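Local atomic coordinates of CELL WALL surface anchor family protein (Streptococcus pneumoniae, PDB entry 2X9X), a protein that forms, as the RrgB subunit, the repetitive backbone of the pneumococcal pilus, a surface fibre probably involved in cell adhesion. Residues 4-9 with 137-142; 163-168 with 203-208; 28-33 with 384-389; 128-133 with 416-421; 262-267 with 412-417. The protein carries 1 engineered substitution. All coordinates share one frame; numbering follows the deposited sequence. Where two conformers were deposited one is given.

Interaction 1. Residues 4-9 with 137-142. With NA (sodium ion), chain C.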
# COMPACT_ATOMS: atom_id res chain seq x y z
N ALA A 4 22.70 9.09 25.53
CA ALA A 4 23.36 10.00 24.59
C ALA A 4 22.51 10.25 23.35
O ALA A 4 22.11 11.38 23.08
CB ALA A 4 24.73 9.46 24.20
N LYS A 5 22.23 9.18 22.60
CA LYS A 5 21.46 9.30 21.37
C LYS A 5 19.99 8.95 21.60
O LYS A 5 19.68 8.09 22.42
CB LYS A 5 22.05 8.39 20.29
N PRO A 6 19.09 9.62 20.88
CA PRO A 6 17.67 9.28 20.98
C PRO A 6 17.41 7.91 20.35
O PRO A 6 18.24 7.41 19.59
CB PRO A 6 16.98 10.37 20.17
CG PRO A 6 18.02 10.87 19.22
CD PRO A 6 19.35 10.68 19.88
N LYS A 7 16.27 7.32 20.68
CA LYS A 7 15.88 6.02 20.14
C LYS A 7 14.48 6.11 19.56
O LYS A 7 13.66 6.90 20.03
CB LYS A 7 15.90 4.96 21.25
CG LYS A 7 17.26 4.72 21.87
CD LYS A 7 17.16 3.79 23.07
CE LYS A 7 16.66 2.41 22.66
NZ LYS A 7 17.67 1.68 21.84
N ILE A 8 14.20 5.30 18.56
CA ILE A 8 12.90 5.37 17.90
C ILE A 8 12.39 3.99 17.48
O ILE A 8 13.18 3.08 17.22
CB ILE A 8 12.96 6.29 16.65
CG1 ILE A 8 11.55 6.69 16.20
CG2 ILE A 8 13.72 5.61 15.52
CD1 ILE A 8 11.54 7.87 15.22
N ASP A 9 11.07 3.85 17.44
CA ASP A 9 10.44 2.72 16.80
C ASP A 9 9.12 3.16 16.19
O ASP A 9 8.48 4.09 16.68
CB ASP A 9 10.22 1.56 17.78
CG ASP A 9 9.78 0.28 17.08
OD1 ASP A 9 10.20 0.06 15.92
OD2 ASP A 9 9.03 -0.51 17.69
N VAL A 137 9.02 6.40 8.20
CA VAL A 137 9.25 7.53 9.09
C VAL A 137 10.73 7.83 9.26
O VAL A 137 11.55 6.92 9.36
CB VAL A 137 8.65 7.27 10.48
CG1 VAL A 137 9.15 8.30 11.49
CG2 VAL A 137 7.13 7.27 10.41
N THR A 138 11.08 9.11 9.29
CA THR A 138 12.44 9.50 9.62
C THR A 138 12.36 10.57 10.70
O THR A 138 11.47 11.42 10.68
CB THR A 138 13.21 10.02 8.39
OG1 THR A 138 13.16 9.04 7.34
CG2 THR A 138 14.67 10.30 8.74
N PHE A 139 13.27 10.51 11.68
CA PHE A 139 13.36 11.53 12.71
C PHE A 139 14.64 12.32 12.50
O PHE A 139 15.74 11.78 12.60
CB PHE A 139 13.33 10.91 14.12
CG PHE A 139 13.48 11.92 15.24
CD1 PHE A 139 12.55 12.93 15.42
CD2 PHE A 139 14.56 11.84 16.12
CE1 PHE A 139 12.69 13.85 16.45
CE2 PHE A 139 14.70 12.76 17.15
CZ PHE A 139 13.77 13.76 17.32
N ASN A 140 14.47 13.60 12.19
CA ASN A 140 15.59 14.48 11.89
C ASN A 140 15.76 15.48 13.02
O ASN A 140 14.82 16.19 13.37
CB ASN A 140 15.33 15.19 10.55
CG ASN A 140 15.10 14.20 9.42
OD1 ASN A 140 16.05 13.77 8.76
ND2 ASN A 140 13.84 13.84 9.18
N TYR A 141 16.95 15.52 13.62
CA TYR A 141 17.17 16.29 14.83
C TYR A 141 18.62 16.75 14.92
O TYR A 141 19.46 16.34 14.13
CB TYR A 141 16.87 15.42 16.06
CG TYR A 141 17.96 14.41 16.35
CD1 TYR A 141 18.09 13.26 15.58
CD2 TYR A 141 18.87 14.62 17.38
CE1 TYR A 141 19.10 12.34 15.84
CE2 TYR A 141 19.88 13.71 17.64
CZ TYR A 141 19.99 12.57 16.87
OH TYR A 141 20.99 11.67 17.12
N GLY A 142 18.91 17.61 15.89
CA GLY A 142 20.27 18.01 16.16
C GLY A 142 20.32 19.31 16.94
O GLY A 142 19.29 19.93 17.17
NA NA C . 12.22 5.07 7.81

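Interaction 2. Residues 163-168 with 203-208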
# COMPACT_ATOMS: atom_id res chain seq x y z
N THR A 163 15.23 7.99 -12.15
CA THR A 163 16.43 8.81 -12.13
C THR A 163 16.56 9.61 -10.84
O THR A 163 15.59 10.22 -10.38
CB THR A 163 16.44 9.78 -13.34
OG1 THR A 163 16.49 9.02 -14.55
CG2 THR A 163 17.64 10.72 -13.29
N LEU A 164 17.76 9.58 -10.26
CA LEU A 164 18.09 10.33 -9.06
C LEU A 164 18.89 11.58 -9.42
O LEU A 164 19.83 11.51 -10.22
CB LEU A 164 18.92 9.47 -8.12
CG LEU A 164 19.55 10.17 -6.91
CD1 LEU A 164 18.47 10.62 -5.91
CD2 LEU A 164 20.56 9.24 -6.24
N THR A 165 18.52 12.71 -8.84
CA THR A 165 19.31 13.94 -8.94
C THR A 165 19.60 14.48 -7.55
O THR A 165 18.68 14.63 -6.73
CB THR A 165 18.59 15.03 -9.76
OG1 THR A 165 18.29 14.54 -11.06
CG2 THR A 165 19.48 16.27 -9.89
N LYS A 166 20.86 14.80 -7.28
CA LYS A 166 21.27 15.32 -5.98
C LYS A 166 21.90 16.71 -6.11
O LYS A 166 22.74 16.94 -6.98
CB LYS A 166 22.26 14.37 -5.31
CG LYS A 166 22.55 14.69 -3.86
CD LYS A 166 23.69 13.83 -3.34
CE LYS A 166 23.67 13.76 -1.82
NZ LYS A 166 23.80 15.11 -1.23
N THR A 167 21.48 17.62 -5.24
CA THR A 167 22.13 18.93 -5.13
C THR A 167 22.57 19.14 -3.68
O THR A 167 22.15 18.41 -2.78
CB THR A 167 21.20 20.07 -5.56
OG1 THR A 167 19.98 20.02 -4.80
CG2 THR A 167 20.87 19.95 -7.04
N TRP A 168 23.43 20.14 -3.47
CA TRP A 168 24.00 20.39 -2.16
C TRP A 168 23.85 21.86 -1.79
O TRP A 168 24.04 22.73 -2.64
CB TRP A 168 25.49 20.04 -2.15
CG TRP A 168 25.83 18.63 -2.55
CD1 TRP A 168 25.77 18.09 -3.81
CD2 TRP A 168 26.31 17.58 -1.69
NE1 TRP A 168 26.17 16.77 -3.78
CE2 TRP A 168 26.50 16.44 -2.50
CE3 TRP A 168 26.59 17.50 -0.33
CZ2 TRP A 168 26.98 15.23 -1.98
CZ3 TRP A 168 27.05 16.30 0.19
CH2 TRP A 168 27.24 15.18 -0.64
N ASP A 203 31.59 14.73 -9.09
CA ASP A 203 31.51 15.45 -10.35
C ASP A 203 30.28 15.12 -11.21
O ASP A 203 30.03 15.78 -12.21
CB ASP A 203 32.80 15.28 -11.17
CG ASP A 203 33.22 13.83 -11.30
OD1 ASP A 203 32.35 12.94 -11.18
OD2 ASP A 203 34.42 13.57 -11.53
N LYS A 204 29.52 14.11 -10.80
CA LYS A 204 28.30 13.74 -11.53
C LYS A 204 27.14 13.49 -10.57
O LYS A 204 27.13 12.50 -9.84
CB LYS A 204 28.55 12.50 -12.39
N ASN A 205 26.15 14.38 -10.59
CA ASN A 205 25.09 14.40 -9.57
C ASN A 205 23.77 13.75 -9.98
O ASN A 205 22.75 13.94 -9.32
CB ASN A 205 24.83 15.84 -9.12
CG ASN A 205 24.08 16.65 -10.16
OD1 ASN A 205 24.35 16.55 -11.36
ND2 ASN A 205 23.13 17.46 -9.70
N THR A 206 23.78 12.98 -11.06
CA THR A 206 22.57 12.32 -11.54
C THR A 206 22.88 10.90 -11.98
O THR A 206 23.99 10.61 -12.42
CB THR A 206 21.96 13.05 -12.74
OG1 THR A 206 22.84 12.95 -13.87
CG2 THR A 206 21.71 14.52 -12.42
N VAL A 207 21.90 10.02 -11.87
CA VAL A 207 22.04 8.66 -12.37
C VAL A 207 20.67 8.06 -12.66
O VAL A 207 19.70 8.29 -11.93
CB VAL A 207 22.81 7.75 -11.39
CG1 VAL A 207 22.06 7.59 -10.07
CG2 VAL A 207 23.07 6.39 -12.03
N THR A 208 20.59 7.29 -13.74
CA THR A 208 19.36 6.61 -14.11
C THR A 208 19.53 5.11 -13.86
O THR A 208 20.52 4.52 -14.27
CB THR A 208 19.03 6.82 -15.60
OG1 THR A 208 18.79 8.21 -15.85
CG2 THR A 208 17.81 6.01 -16.00

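Interaction 3. Residues 28-33 with 384-389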
# COMPACT_ATOMS: atom_id res chain seq x y z
N PRO A 28 4.77 -8.95 6.41
CA PRO A 28 3.53 -8.19 6.27
C PRO A 28 2.37 -8.80 7.04
O PRO A 28 2.22 -10.03 7.10
CB PRO A 28 3.24 -8.25 4.76
CG PRO A 28 4.56 -8.53 4.14
CD PRO A 28 5.29 -9.41 5.11
N VAL A 29 1.55 -7.93 7.64
CA VAL A 29 0.35 -8.35 8.35
C VAL A 29 -0.84 -8.24 7.41
O VAL A 29 -1.06 -7.21 6.76
CB VAL A 29 0.11 -7.49 9.61
CG1 VAL A 29 -1.21 -7.88 10.27
CG2 VAL A 29 1.27 -7.64 10.59
N ASN A 30 -1.61 -9.32 7.33
CA ASN A 30 -2.76 -9.40 6.45
C ASN A 30 -3.90 -8.48 6.91
O ASN A 30 -4.33 -8.54 8.07
CB ASN A 30 -3.22 -10.86 6.40
CG ASN A 30 -4.42 -11.10 5.52
OD1 ASN A 30 -4.62 -10.44 4.48
ND2 ASN A 30 -5.22 -12.06 5.90
N HIS A 31 -4.36 -7.63 6.00
CA HIS A 31 -5.54 -6.79 6.22
C HIS A 31 -6.46 -6.91 5.02
O HIS A 31 -6.05 -7.39 3.96
CB HIS A 31 -5.14 -5.32 6.38
CG HIS A 31 -4.48 -5.00 7.69
ND1 HIS A 31 -5.15 -4.37 8.71
CD2 HIS A 31 -3.23 -5.22 8.14
CE1 HIS A 31 -4.34 -4.21 9.74
NE2 HIS A 31 -3.16 -4.72 9.42
N GLN A 32 -7.72 -6.48 5.17
CA GLN A 32 -8.60 -6.38 4.01
C GLN A 32 -8.72 -4.93 3.56
O GLN A 32 -8.51 -4.00 4.34
CB GLN A 32 -9.97 -7.00 4.28
CG GLN A 32 -10.83 -6.26 5.26
CD GLN A 32 -12.20 -6.92 5.47
OE1 GLN A 32 -12.34 -8.14 5.47
NE2 GLN A 32 -13.22 -6.09 5.65
N VAL A 33 -9.04 -4.73 2.28
CA VAL A 33 -9.23 -3.39 1.77
C VAL A 33 -10.28 -2.65 2.61
O VAL A 33 -11.32 -3.21 2.99
CB VAL A 33 -9.62 -3.38 0.27
CG1 VAL A 33 -10.93 -4.12 0.04
CG2 VAL A 33 -9.70 -1.95 -0.27
N GLY A 384 -8.44 -8.27 -2.26
CA GLY A 384 -8.56 -7.39 -1.10
C GLY A 384 -9.04 -8.07 0.18
O GLY A 384 -9.58 -7.40 1.07
N LEU A 385 -8.81 -9.37 0.28
CA LEU A 385 -9.37 -10.17 1.37
C LEU A 385 -8.41 -10.56 2.48
O LEU A 385 -7.19 -10.59 2.30
CB LEU A 385 -9.95 -11.48 0.81
CG LEU A 385 -11.04 -11.37 -0.25
CD1 LEU A 385 -11.47 -12.76 -0.75
CD2 LEU A 385 -12.23 -10.57 0.28
N LEU A 386 -8.99 -10.87 3.64
CA LEU A 386 -8.31 -11.60 4.70
C LEU A 386 -8.22 -13.08 4.36
O LEU A 386 -9.09 -13.64 3.68
CB LEU A 386 -9.08 -11.47 6.01
CG LEU A 386 -9.14 -10.08 6.65
CD1 LEU A 386 -10.19 -10.07 7.74
CD2 LEU A 386 -7.77 -9.72 7.21
N ALA A 387 -7.16 -13.73 4.85
CA ALA A 387 -7.03 -15.17 4.72
C ALA A 387 -8.22 -15.87 5.36
O ALA A 387 -8.79 -15.38 6.35
CB ALA A 387 -5.73 -15.64 5.37
N GLY A 388 -8.60 -17.01 4.80
CA GLY A 388 -9.66 -17.80 5.38
C GLY A 388 -10.29 -18.79 4.43
O GLY A 388 -9.87 -18.91 3.27
N THR A 389 -11.29 -19.50 4.92
CA THR A 389 -12.04 -20.45 4.11
C THR A 389 -13.37 -19.84 3.73
O THR A 389 -14.20 -19.53 4.59
CB THR A 389 -12.28 -21.76 4.87
OG1 THR A 389 -11.03 -22.30 5.31
CG2 THR A 389 -12.98 -22.77 3.98
O HOH W 1 -11.81 -10.35 3.89

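Interaction 4. Residues 128-133 with 416-421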
# COMPACT_ATOMS: atom_id res chain seq x y z
N ILE A 128 -2.52 -3.92 -4.37
CA ILE A 128 -2.45 -5.11 -5.22
C ILE A 128 -2.21 -6.33 -4.33
O ILE A 128 -1.35 -6.31 -3.46
CB ILE A 128 -1.33 -4.98 -6.26
CG1 ILE A 128 -1.65 -3.84 -7.24
CG2 ILE A 128 -1.13 -6.29 -7.01
CD1 ILE A 128 -2.90 -4.08 -8.08
N VAL A 129 -2.98 -7.39 -4.54
CA VAL A 129 -2.85 -8.57 -3.70
C VAL A 129 -1.42 -9.11 -3.68
O VAL A 129 -0.73 -9.15 -4.71
CB VAL A 129 -3.85 -9.69 -4.08
CG1 VAL A 129 -5.28 -9.23 -3.81
CG2 VAL A 129 -3.67 -10.09 -5.53
N GLU A 130 -0.97 -9.48 -2.49
CA GLU A 130 0.36 -10.04 -2.25
C GLU A 130 1.52 -9.05 -2.41
O GLU A 130 2.68 -9.43 -2.27
CB GLU A 130 0.59 -11.30 -3.10
CG GLU A 130 -0.40 -12.41 -2.78
CD GLU A 130 -0.13 -13.69 -3.53
OE1 GLU A 130 1.01 -13.89 -4.01
OE2 GLU A 130 -1.08 -14.50 -3.64
N VAL A 131 1.20 -7.80 -2.69
CA VAL A 131 2.21 -6.74 -2.72
C VAL A 131 2.00 -5.85 -1.50
O VAL A 131 0.96 -5.22 -1.36
CB VAL A 131 2.14 -5.89 -4.00
CG1 VAL A 131 3.16 -4.75 -3.94
CG2 VAL A 131 2.36 -6.76 -5.24
N PRO A 132 2.98 -5.83 -0.58
CA PRO A 132 2.74 -5.06 0.65
C PRO A 132 2.65 -3.56 0.42
O PRO A 132 3.11 -3.05 -0.61
CB PRO A 132 3.96 -5.39 1.51
CG PRO A 132 4.51 -6.65 0.94
CD PRO A 132 4.25 -6.56 -0.54
N GLU A 133 2.05 -2.86 1.37
CA GLU A 133 2.07 -1.41 1.42
C GLU A 133 2.78 -1.02 2.70
O GLU A 133 2.74 -1.76 3.69
CB GLU A 133 0.64 -0.84 1.41
CG GLU A 133 -0.19 -1.22 0.19
CD GLU A 133 0.13 -0.39 -1.05
OE1 GLU A 133 0.76 0.68 -0.92
OE2 GLU A 133 -0.26 -0.81 -2.15
N SER A 416 -2.36 -17.60 -2.35
CA SER A 416 -3.45 -18.22 -3.10
C SER A 416 -3.73 -17.57 -4.46
O SER A 416 -4.23 -18.23 -5.37
CB SER A 416 -4.74 -18.30 -2.27
OG SER A 416 -5.13 -17.02 -1.81
N TYR A 417 -3.40 -16.30 -4.60
CA TYR A 417 -3.63 -15.58 -5.85
C TYR A 417 -2.58 -15.93 -6.91
O TYR A 417 -2.88 -15.94 -8.10
CB TYR A 417 -3.63 -14.08 -5.59
CG TYR A 417 -4.08 -13.18 -6.74
CD1 TYR A 417 -5.43 -13.01 -7.03
CD2 TYR A 417 -3.15 -12.45 -7.48
CE1 TYR A 417 -5.85 -12.17 -8.05
CE2 TYR A 417 -3.56 -11.60 -8.50
CZ TYR A 417 -4.91 -11.47 -8.79
OH TYR A 417 -5.31 -10.61 -9.79
N SER A 418 -1.36 -16.23 -6.46
CA SER A 418 -0.23 -16.34 -7.38
C SER A 418 0.32 -17.75 -7.56
O SER A 418 0.90 -18.08 -8.61
CB SER A 418 0.91 -15.44 -6.90
OG SER A 418 1.41 -15.90 -5.65
N ALA A 419 0.17 -18.59 -6.55
CA ALA A 419 0.83 -19.89 -6.54
C ALA A 419 0.28 -20.84 -7.60
O ALA A 419 -0.91 -20.83 -7.91
CB ALA A 419 0.73 -20.53 -5.16
N THR A 420 1.15 -21.67 -8.16
CA THR A 420 0.68 -22.80 -8.94
C THR A 420 0.32 -23.90 -7.94
O THR A 420 0.26 -23.65 -6.73
CB THR A 420 1.73 -23.27 -9.98
OG1 THR A 420 1.17 -24.31 -10.79
CG2 THR A 420 3.00 -23.78 -9.30
N GLY A 421 0.05 -25.11 -8.42
CA GLY A 421 -0.36 -26.18 -7.54
C GLY A 421 -1.84 -26.14 -7.18
O GLY A 421 -2.27 -26.68 -6.16

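Interaction 5. Residues 262-267 with 412-417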
# COMPACT_ATOMS: atom_id res chain seq x y z
N VAL A 262 -0.68 -6.16 3.95
CA VAL A 262 -0.88 -6.86 2.68
C VAL A 262 -2.27 -7.48 2.59
O VAL A 262 -2.82 -7.93 3.60
CB VAL A 262 0.20 -7.94 2.48
CG1 VAL A 262 -0.02 -9.09 3.47
CG2 VAL A 262 0.21 -8.44 1.04
N THR A 263 -2.83 -7.49 1.38
CA THR A 263 -4.12 -8.13 1.19
C THR A 263 -3.98 -9.33 0.26
O THR A 263 -2.99 -9.46 -0.45
CB THR A 263 -5.18 -7.15 0.66
OG1 THR A 263 -6.48 -7.57 1.08
CG2 THR A 263 -5.13 -7.07 -0.86
N TYR A 264 -4.98 -10.22 0.30
CA TYR A 264 -4.92 -11.50 -0.41
C TYR A 264 -6.08 -11.63 -1.41
O TYR A 264 -7.02 -10.83 -1.39
CB TYR A 264 -4.95 -12.67 0.57
CG TYR A 264 -3.82 -12.70 1.58
CD1 TYR A 264 -2.58 -12.14 1.28
CD2 TYR A 264 -3.98 -13.32 2.81
CE1 TYR A 264 -1.54 -12.18 2.21
CE2 TYR A 264 -2.95 -13.37 3.73
CZ TYR A 264 -1.73 -12.79 3.43
OH TYR A 264 -0.71 -12.84 4.36
N GLY A 265 -6.02 -12.64 -2.27
CA GLY A 265 -7.07 -12.83 -3.25
C GLY A 265 -7.14 -14.25 -3.80
O GLY A 265 -6.40 -15.13 -3.37
N LYS A 266 -8.04 -14.46 -4.76
CA LYS A 266 -8.23 -15.78 -5.34
C LYS A 266 -8.71 -15.68 -6.79
O LYS A 266 -9.51 -14.79 -7.12
CB LYS A 266 -9.25 -16.58 -4.52
CG LYS A 266 -9.25 -18.08 -4.78
CD LYS A 266 -8.00 -18.73 -4.21
CE LYS A 266 -7.95 -20.22 -4.49
NZ LYS A 266 -7.72 -20.51 -5.95
N LYS A 267 -8.23 -16.59 -7.63
CA LYS A 267 -8.64 -16.68 -9.04
C LYS A 267 -9.46 -17.94 -9.27
O LYS A 267 -9.24 -18.96 -8.62
CB LYS A 267 -7.41 -16.71 -9.95
CG LYS A 267 -6.53 -15.48 -9.87
CD LYS A 267 -5.20 -15.74 -10.57
CE LYS A 267 -4.31 -14.51 -10.54
NZ LYS A 267 -2.88 -14.86 -10.80
N VAL A 412 -8.29 -18.76 0.93
CA VAL A 412 -7.47 -17.59 0.66
C VAL A 412 -6.27 -17.61 1.61
O VAL A 412 -6.43 -17.80 2.82
CB VAL A 412 -8.28 -16.30 0.84
CG1 VAL A 412 -7.39 -15.06 0.66
CG2 VAL A 412 -9.46 -16.28 -0.14
N THR A 413 -5.08 -17.45 1.04
CA THR A 413 -3.83 -17.53 1.80
C THR A 413 -2.85 -16.50 1.26
O THR A 413 -3.14 -15.79 0.30
CB THR A 413 -3.16 -18.90 1.64
OG1 THR A 413 -2.60 -18.99 0.32
CG2 THR A 413 -4.16 -20.03 1.86
N ALA A 414 -1.67 -16.44 1.88
CA ALA A 414 -0.65 -15.48 1.49
C ALA A 414 -0.18 -15.65 0.04
O ALA A 414 0.39 -14.73 -0.54
CB ALA A 414 0.54 -15.55 2.44
N THR A 415 -0.43 -16.82 -0.54
CA THR A 415 -0.01 -17.07 -1.92
C THR A 415 -1.11 -17.64 -2.81
O THR A 415 -0.83 -18.09 -3.92
CB THR A 415 1.22 -18.00 -2.00
OG1 THR A 415 0.90 -19.28 -1.44
CG2 THR A 415 2.40 -17.40 -1.25
N SER A 416 -2.36 -17.60 -2.35
CA SER A 416 -3.45 -18.22 -3.10
C SER A 416 -3.73 -17.57 -4.46
O SER A 416 -4.23 -18.23 -5.37
CB SER A 416 -4.74 -18.30 -2.27
OG SER A 416 -5.13 -17.02 -1.81
N TYR A 417 -3.40 -16.30 -4.60
CA TYR A 417 -3.63 -15.58 -5.85
C TYR A 417 -2.58 -15.93 -6.91
O TYR A 417 -2.88 -15.94 -8.10
CB TYR A 417 -3.63 -14.08 -5.59
CG TYR A 417 -4.08 -13.18 -6.74
CD1 TYR A 417 -5.43 -13.01 -7.03
CD2 TYR A 417 -3.15 -12.45 -7.48
CE1 TYR A 417 -5.85 -12.17 -8.05
CE2 TYR A 417 -3.56 -11.60 -8.50
CZ TYR A 417 -4.91 -11.47 -8.79
OH TYR A 417 -5.31 -10.61 -9.79
O HOH W 2 -3.36 -14.11 -2.00
O HOH W 3 -6.10 -18.39 -7.24

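Interaction 1. Residues 4-9 with 137-142
P6 and I8, at the start of the chain, pack onto V137, F139 and Y141 between the two sheets of a β sandwich, the second of whose strands, 133-142, belongs to a Cna-B-like pilin region. Strand 7-12 is the outermost strand of one sheet, strand 133-142 belongs to the other, and the CA atoms of I8 and F139 lie 8.1 Å apart, a face-to-face spacing. The P6 ring comes down over one face of the Y141 ring: its CG stands 3.8 Å from the ring centroid, a CH-π contact displaced toward the rim, while P6 CD lies 3.4 Å from Y141 OH. The same CG reaches the edge of the F139 ring, 4.3 Å from CE2. I8 extends its CG1 branch away from the backbone N (chi1 -164°), which brings CD1 to 3.7 Å from F139 CB; V137 CG1 is a looser neighbour. W56 meets the F139 ring and Y51 the Y141 ring, enlarging the cluster. At one end of the contact V137 engages a sodium ion through its carbonyl O, at 2.5 Å, together with D136, D255 and E258. With no polar bond between the two segments, van der Waals and CH-π contact carries their cohesion.

Interaction 2. Residues 163-168 with 203-208
An antiparallel β pairing joins T163-T165 to T206-T208 at the margin of a four-stranded mixed sheet, where strand 206-209 is outermost and strand 162-169 lies next to it. The domain is of the Cna-B-like kind found in Gram-positive pilins, and it carries their hallmark intramolecular isopeptide bond: K166 NZ is covalently linked to N245 CG on strand 240-246, the neighbour of strand 162-169 on its other flank. L164 and V207 form the hydrogen-bonded pair, with L164 N 2.9 Å from V207 O and V207 N 3.0 Å from L164 O. Their side chains share the sheet face that packs on L200, and L164 CB meets V207 CG1 at 4.1 Å. On the other face stand the threonines. T165 and T206 lie side by side, and at the far end T208 OG1 donates to T163 OG1 over 2.8 Å.

Beyond the regular strand the pairing is continued by N205, which grips the backbone of K166 twice. Its carbonyl O accepts K166 N at 2.9 Å, and its side-chain amide takes the part of a backbone N-H. With CG turned between the backbone N and the carbonyl carbon (chi1 74°), the amide reaches across to K166, and the bond from ND2 to K166 O, 2.8 Å long, lies almost in the plane of that amide but is tilted 34° from the plane of the K166 carbonyl.

Interaction 3. Residues 28-33 with 384-389
V33 N donates to G384 O over 3.0 Å, the direct backbone bond between the two segments, and the donor sits 28° out of the carbonyl plane. The same oxygen is wrapped by carbon: Q32 CB approaches it to 3.3 Å and V33 CG1 to 3.7 Å. Q32 carries its CG between the backbone N and the carbonyl carbon (chi1 69°) and then runs out extended, so that OE1 passes L386 CD1 at 3.7 Å and receives a hydrogen bond from a water. This water in turn accepts L386 N at 2.9 Å, bridging side chain and backbone. The N30 side chain crosses that of L386 at a slant and reaches on to A387.

A second shell holds both segments in place. D35 accepts from Q32 N and more weakly from H31 ND1, while T263 OG1 bonds to H31 O and lies in weak reach of L385 O, so that one hydroxyl sits between the two segments. F358 packs on Q32, V33 and L385 together. Strand 29-30 runs parallel to strand 260-271, which also pairs antiparallel with strand 379-385, and the chain turns a corner at G384 before entering strand 388-394 of another sheet. At that corner G384 and L385 both face Y264, with G384 at a positive phi of 97°: a G1 β bulge.

Interaction 4. Residues 128-133 with 416-421
The carboxylate of E130 reaches across to Y417 and S418 and forms the close-fitting part of this loop-to-loop contact. S418 OG donates to E130 OE1 over 2.6 Å, on the syn lone pair of OE1. The other oxygen, E130 OE2, takes two weak bonds from consecutive backbone amides, Y417 N at 3.1 Å and S418 N at 3.3 Å, and also lies 3.2 Å from Y417 CB. Three donors around one carboxylate would be expected to stabilise its charged form. The reach depends on an extended chain (chi2 -176°) projecting from the third position of a type II turn, I128 to V131, closed by V131 N to I128 O at 3.1 Å. V129, the preceding turn residue, lies over one face of the Y417 ring; the valine was modelled in two conformers, and the very short approach of this one is doubtful. Away from the carboxylate the contact thins quickly: I128 is turned to solvent, and beyond S418 the chain leads off toward the exposed T420. Strand 260-271 runs beside the turn; its T263 bonds to the backbone of E130 and packs on V129, and strand 379-385 lies alongside, with T383 touching both V129 and Y417 and E381 bonding to Y417 OH.

Interaction 5. Residues 262-267 with 412-417
Two tyrosines, each covered over one face, set the geometry: Y264 lies against T413 and A414, and Y417 is crossed by K267. Over the Y264 ring the chain passes in contact, with A414 CA 3.6 Å from the centroid and T413 O above the rim near CG, while V412 CG1 presses on Y264 CB at 3.4 Å. K267 meets Y417 at about a right angle, on the face opposite the one that V129 approaches. Its chain is extended beyond CG, placing CE above the ring centre, 3.5 Å from the centroid; NZ stands 4.3 Å from that centroid in a cation-π contact and donates to Y417 O at 2.9 Å, with D434 a weak, distant ionic partner. The ring is also met at its edge, where K266 N lies in plane; G265, without a side chain, lies at this edge too.

Between V412 and Y417 the loop makes a type I turn, T413 to S416. S416 OG accepts T413 N almost linearly (173°) at 2.9 Å and itself sits 2.8 Å from G265 O, while T413 OG1 accepts T415 N in an ST turn. A water accepting K267 N and K266 NZ donates to S416 O, and another joins G265 N to T413 O. K266 runs past S416, its CD 3.8 Å from S416 CB, and its NZ bonds T436 as well as the first water. Strand 260-271 adjoins each neighbouring element: strand 379-385 pairs with it through Y264-L385 and K266-I382, strand 436-439 lies parallel to it, and the loop after strand 408-412 packs against it.

From the N terminus, interaction 1 closes the first loop, bringing residues 4-9 onto 137-142 and completing a sandwich. Interaction 3 opens at 28-33 and interaction 4 at 128-133, both within that loop, but they close only at 384-389 and 416-421, so each crosses interaction 1 and they cross each other. Interaction 2, local to the sheet of 163-168 and 203-208, falls wholly within the spans of both. Interaction 5 opens at 262-267, after interactions 1 and 2 have closed, crosses interaction 3 and ends on the same loop as interaction 4. Interactions 3, 4 and 5 touch one another and join the N-terminal sandwich to the C-terminal sheets around strand 260-271.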